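Local structure of histidine--tRNA ligase (1H4V) at residues Pro329-Glu343 and Arg376-Leu389. The protein catalyses the ATP-dependent attachment of L-histidine to tRNA(His), releasing AMP and diphosphate, and works as a class II synthetase homodimer. Sequence-based numbering, arbitrary orientation.
Sequences PDLYLIPLTEEAVAE and RGAAFAGFLGEDEL
Parallel pairing of strands 331-335 and 380-384, each running on into a helix, forms this contact in the anticodon-binding domain, the C-terminal alpha/beta domain of class IIa synthetases. Strand 331-335 is flanked on its other side by strand 357-359, so it lies inside the mixed sheet; the two segment axes diverge by 24°. Register is set by alternating bonds: Y332 N reaches F380 O, G382 N returns to Y332 O at 3.0 Å, and I334 N reaches G382 O. The pairing continues one residue past strand 331-335, where L336 N donates to L384 O. At G382 the absence of a side chain matters, since a CB would clash with CD2 of L333.

On the opposite sheet face from L333, Y332, with CG anti to the backbone N (chi1 -169°), meets R376 with its ring. R376 CD lies over one ring face, 3.7 Å from the centroid, a CH-pi contact, and the bend at chi3 then turns the guanidinium to within 15° of the ring plane. Replacing Y332 with an alanine would probably deprive the R376 chain of the surface it lies on and free its guanidinium to turn.

At the C-terminal end of strand 380-384, L384, and beyond it L389, pack on the start of helix 338-351. A340 CB sits 4.1 Å from L384 CB, and L384 CD1 reaches the backbone of E343. The carboxylate of E343 pairs with R246 of the second subunit, whereas its aliphatic part faces L389: the two side chains cross, with E343 CG 3.3 Å from L389 CD2.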
# COMPACT_ATOMS: atom_id res chain seq x y z
N PRO A 329 -15.88 -17.11 -8.15
CA PRO A 329 -17.08 -16.34 -7.87
C PRO A 329 -18.18 -17.23 -7.30
O PRO A 329 -18.14 -18.45 -7.47
CB PRO A 329 -17.46 -15.79 -9.24
CG PRO A 329 -17.05 -16.90 -10.14
CD PRO A 329 -15.68 -17.25 -9.60
N ASP A 330 -19.15 -16.62 -6.63
CA ASP A 330 -20.26 -17.37 -6.07
C ASP A 330 -21.19 -17.80 -7.20
O ASP A 330 -21.84 -18.83 -7.12
CB ASP A 330 -21.04 -16.53 -5.06
CG ASP A 330 -20.21 -16.17 -3.84
OD1 ASP A 330 -19.51 -17.05 -3.31
OD2 ASP A 330 -20.26 -15.00 -3.41
N LEU A 331 -21.23 -17.00 -8.27
CA LEU A 331 -22.09 -17.29 -9.41
C LEU A 331 -21.47 -16.88 -10.74
O LEU A 331 -21.01 -15.74 -10.90
CB LEU A 331 -23.43 -16.57 -9.24
CG LEU A 331 -24.45 -16.63 -10.39
CD1 LEU A 331 -24.99 -18.04 -10.53
CD2 LEU A 331 -25.60 -15.65 -10.13
N TYR A 332 -21.45 -17.80 -11.70
CA TYR A 332 -20.94 -17.52 -13.04
C TYR A 332 -22.11 -17.74 -14.01
O TYR A 332 -22.51 -18.88 -14.27
CB TYR A 332 -19.78 -18.45 -13.41
CG TYR A 332 -19.08 -18.00 -14.67
CD1 TYR A 332 -18.32 -16.83 -14.69
CD2 TYR A 332 -19.21 -18.71 -15.86
CE1 TYR A 332 -17.72 -16.37 -15.86
CE2 TYR A 332 -18.62 -18.26 -17.04
CZ TYR A 332 -17.88 -17.09 -17.03
OH TYR A 332 -17.31 -16.63 -18.20
N LEU A 333 -22.64 -16.64 -14.53
CA LEU A 333 -23.78 -16.65 -15.44
C LEU A 333 -23.43 -16.90 -16.90
O LEU A 333 -22.56 -16.24 -17.47
CB LEU A 333 -24.52 -15.32 -15.34
CG LEU A 333 -25.46 -15.20 -14.15
CD1 LEU A 333 -25.73 -13.74 -13.82
CD2 LEU A 333 -26.75 -15.95 -14.48
N ILE A 334 -24.13 -17.85 -17.51
CA ILE A 334 -23.90 -18.20 -18.90
C ILE A 334 -25.10 -17.80 -19.76
O ILE A 334 -26.17 -18.41 -19.68
CB ILE A 334 -23.67 -19.73 -19.08
CG1 ILE A 334 -22.40 -20.16 -18.37
CG2 ILE A 334 -23.61 -20.10 -20.56
CD1 ILE A 334 -22.50 -20.17 -16.88
N PRO A 335 -24.95 -16.76 -20.59
CA PRO A 335 -26.06 -16.33 -21.45
C PRO A 335 -26.11 -17.30 -22.63
O PRO A 335 -25.07 -17.66 -23.17
CB PRO A 335 -25.66 -14.91 -21.87
CG PRO A 335 -24.16 -14.97 -21.87
CD PRO A 335 -23.83 -15.80 -20.65
N LEU A 336 -27.30 -17.76 -23.00
CA LEU A 336 -27.40 -18.70 -24.11
C LEU A 336 -27.67 -18.00 -25.43
O LEU A 336 -27.32 -18.52 -26.49
CB LEU A 336 -28.48 -19.74 -23.81
CG LEU A 336 -28.15 -20.52 -22.54
CD1 LEU A 336 -29.24 -21.52 -22.23
CD2 LEU A 336 -26.81 -21.21 -22.73
N THR A 337 -28.30 -16.84 -25.38
CA THR A 337 -28.56 -16.08 -26.59
C THR A 337 -27.84 -14.75 -26.45
O THR A 337 -27.36 -14.40 -25.37
CB THR A 337 -30.08 -15.80 -26.81
OG1 THR A 337 -30.58 -15.00 -25.73
CG2 THR A 337 -30.85 -17.10 -26.88
N GLU A 338 -27.78 -14.00 -27.55
CA GLU A 338 -27.12 -12.71 -27.56
C GLU A 338 -27.87 -11.70 -26.71
O GLU A 338 -27.26 -10.84 -26.08
CB GLU A 338 -27.02 -12.20 -29.00
CG GLU A 338 -26.06 -11.03 -29.14
CD GLU A 338 -24.60 -11.45 -29.02
OE1 GLU A 338 -23.75 -10.57 -28.72
OE2 GLU A 338 -24.29 -12.64 -29.23
N GLU A 339 -29.19 -11.79 -26.68
CA GLU A 339 -30.00 -10.86 -25.88
C GLU A 339 -29.82 -11.14 -24.40
O GLU A 339 -29.98 -10.25 -23.56
CB GLU A 339 -31.49 -10.97 -26.23
CG GLU A 339 -32.38 -10.09 -25.36
CD GLU A 339 -33.86 -10.47 -25.41
OE1 GLU A 339 -34.63 -9.94 -24.58
OE2 GLU A 339 -34.26 -11.29 -26.28
N ALA A 340 -29.48 -12.38 -24.07
CA ALA A 340 -29.30 -12.79 -22.68
C ALA A 340 -27.99 -12.27 -22.07
O ALA A 340 -27.84 -12.24 -20.85
CB ALA A 340 -29.36 -14.30 -22.58
N VAL A 341 -27.05 -11.86 -22.91
CA VAL A 341 -25.77 -11.33 -22.45
C VAL A 341 -26.02 -10.11 -21.55
O VAL A 341 -25.49 -10.01 -20.45
CB VAL A 341 -24.90 -10.89 -23.64
CG1 VAL A 341 -23.63 -10.20 -23.15
CG2 VAL A 341 -24.56 -12.09 -24.51
N ALA A 342 -26.85 -9.19 -22.03
CA ALA A 342 -27.19 -8.00 -21.26
C ALA A 342 -27.94 -8.38 -19.99
O ALA A 342 -27.70 -7.82 -18.92
CB ALA A 342 -28.04 -7.07 -22.10
N GLU A 343 -28.87 -9.33 -20.11
CA GLU A 343 -29.65 -9.76 -18.96
C GLU A 343 -28.74 -10.42 -17.91
O GLU A 343 -29.01 -10.33 -16.72
CB GLU A 343 -30.73 -10.75 -19.40
CG GLU A 343 -31.66 -10.23 -20.48
CD GLU A 343 -32.45 -8.99 -20.06
OE1 GLU A 343 -32.87 -8.92 -18.88
OE2 GLU A 343 -32.65 -8.10 -20.92
N ARG A 376 -13.48 -22.04 -13.46
CA ARG A 376 -13.35 -20.81 -12.69
C ARG A 376 -13.67 -21.02 -11.22
O ARG A 376 -13.61 -20.08 -10.42
CB ARG A 376 -14.26 -19.75 -13.31
CG ARG A 376 -14.00 -19.59 -14.81
CD ARG A 376 -14.99 -18.65 -15.49
NE ARG A 376 -14.56 -17.26 -15.42
CZ ARG A 376 -14.03 -16.59 -16.44
NH1 ARG A 376 -13.85 -17.18 -17.61
NH2 ARG A 376 -13.67 -15.32 -16.28
N GLY A 377 -14.01 -22.25 -10.87
CA GLY A 377 -14.31 -22.58 -9.49
C GLY A 377 -15.52 -21.90 -8.89
O GLY A 377 -15.55 -21.58 -7.70
N ALA A 378 -16.55 -21.68 -9.71
CA ALA A 378 -17.78 -21.05 -9.25
C ALA A 378 -18.57 -21.99 -8.34
O ALA A 378 -18.57 -23.20 -8.54
CB ALA A 378 -18.64 -20.65 -10.44
N ALA A 379 -19.23 -21.42 -7.34
CA ALA A 379 -20.05 -22.22 -6.45
C ALA A 379 -21.28 -22.63 -7.27
O ALA A 379 -21.67 -23.79 -7.29
CB ALA A 379 -20.46 -21.41 -5.23
N PHE A 380 -21.86 -21.65 -7.96
CA PHE A 380 -23.04 -21.89 -8.80
C PHE A 380 -22.82 -21.43 -10.22
O PHE A 380 -22.05 -20.52 -10.49
CB PHE A 380 -24.27 -21.13 -8.28
CG PHE A 380 -24.87 -21.72 -7.05
CD1 PHE A 380 -24.37 -21.40 -5.79
CD2 PHE A 380 -25.96 -22.58 -7.14
CE1 PHE A 380 -24.95 -21.93 -4.64
CE2 PHE A 380 -26.55 -23.11 -5.99
CZ PHE A 380 -26.04 -22.79 -4.74
N ALA A 381 -23.53 -22.08 -11.14
CA ALA A 381 -23.49 -21.71 -12.54
C ALA A 381 -24.92 -21.24 -12.80
O ALA A 381 -25.86 -21.76 -12.20
CB ALA A 381 -23.16 -22.91 -13.40
N GLY A 382 -25.08 -20.24 -13.66
CA GLY A 382 -26.41 -19.75 -13.96
C GLY A 382 -26.63 -19.77 -15.46
O GLY A 382 -25.69 -19.55 -16.23
N PHE A 383 -27.85 -20.03 -15.88
CA PHE A 383 -28.13 -20.08 -17.30
C PHE A 383 -29.29 -19.19 -17.68
O PHE A 383 -30.35 -19.23 -17.06
CB PHE A 383 -28.39 -21.51 -17.75
CG PHE A 383 -27.23 -22.43 -17.52
CD1 PHE A 383 -26.99 -22.96 -16.26
CD2 PHE A 383 -26.35 -22.73 -18.56
CE1 PHE A 383 -25.88 -23.78 -16.03
CE2 PHE A 383 -25.24 -23.55 -18.34
CZ PHE A 383 -25.01 -24.08 -17.08
N LEU A 384 -29.07 -18.37 -18.71
CA LEU A 384 -30.10 -17.47 -19.19
C LEU A 384 -30.31 -17.65 -20.69
O LEU A 384 -29.43 -17.35 -21.51
CB LEU A 384 -29.72 -16.02 -18.90
CG LEU A 384 -29.73 -15.54 -17.46
CD1 LEU A 384 -29.16 -14.12 -17.41
CD2 LEU A 384 -31.14 -15.55 -16.90
N GLY A 385 -31.48 -18.15 -21.05
CA GLY A 385 -31.81 -18.35 -22.44
C GLY A 385 -33.16 -17.75 -22.73
O GLY A 385 -33.78 -17.11 -21.86
N GLU A 386 -33.62 -17.95 -23.96
CA GLU A 386 -34.90 -17.44 -24.40
C GLU A 386 -36.01 -17.81 -23.42
O GLU A 386 -36.83 -16.96 -23.06
CB GLU A 386 -35.21 -18.01 -25.78
CG GLU A 386 -36.32 -17.30 -26.51
CD GLU A 386 -36.54 -17.87 -27.90
OE1 GLU A 386 -37.26 -17.22 -28.68
OE2 GLU A 386 -35.99 -18.96 -28.20
N ASP A 387 -36.02 -19.06 -22.98
CA ASP A 387 -37.03 -19.54 -22.04
C ASP A 387 -37.04 -18.79 -20.71
O ASP A 387 -38.08 -18.31 -20.28
CB ASP A 387 -36.84 -21.05 -21.79
CG ASP A 387 -36.92 -21.88 -23.07
OD1 ASP A 387 -36.00 -21.77 -23.91
OD2 ASP A 387 -37.90 -22.65 -23.23
N GLU A 388 -35.89 -18.69 -20.04
CA GLU A 388 -35.88 -17.98 -18.77
C GLU A 388 -36.12 -16.49 -18.95
O GLU A 388 -36.70 -15.85 -18.08
CB GLU A 388 -34.58 -18.21 -17.97
CG GLU A 388 -33.36 -18.65 -18.77
CD GLU A 388 -33.39 -20.13 -19.10
OE1 GLU A 388 -33.58 -20.94 -18.17
OE2 GLU A 388 -33.21 -20.48 -20.29
N LEU A 389 -35.68 -15.94 -20.08
CA LEU A 389 -35.89 -14.52 -20.32
C LEU A 389 -37.38 -14.19 -20.44
O LEU A 389 -37.84 -13.22 -19.87
CB LEU A 389 -35.15 -14.07 -21.59
CG LEU A 389 -33.62 -13.95 -21.48
CD1 LEU A 389 -33.08 -13.25 -22.72
CD2 LEU A 389 -33.24 -13.16 -20.24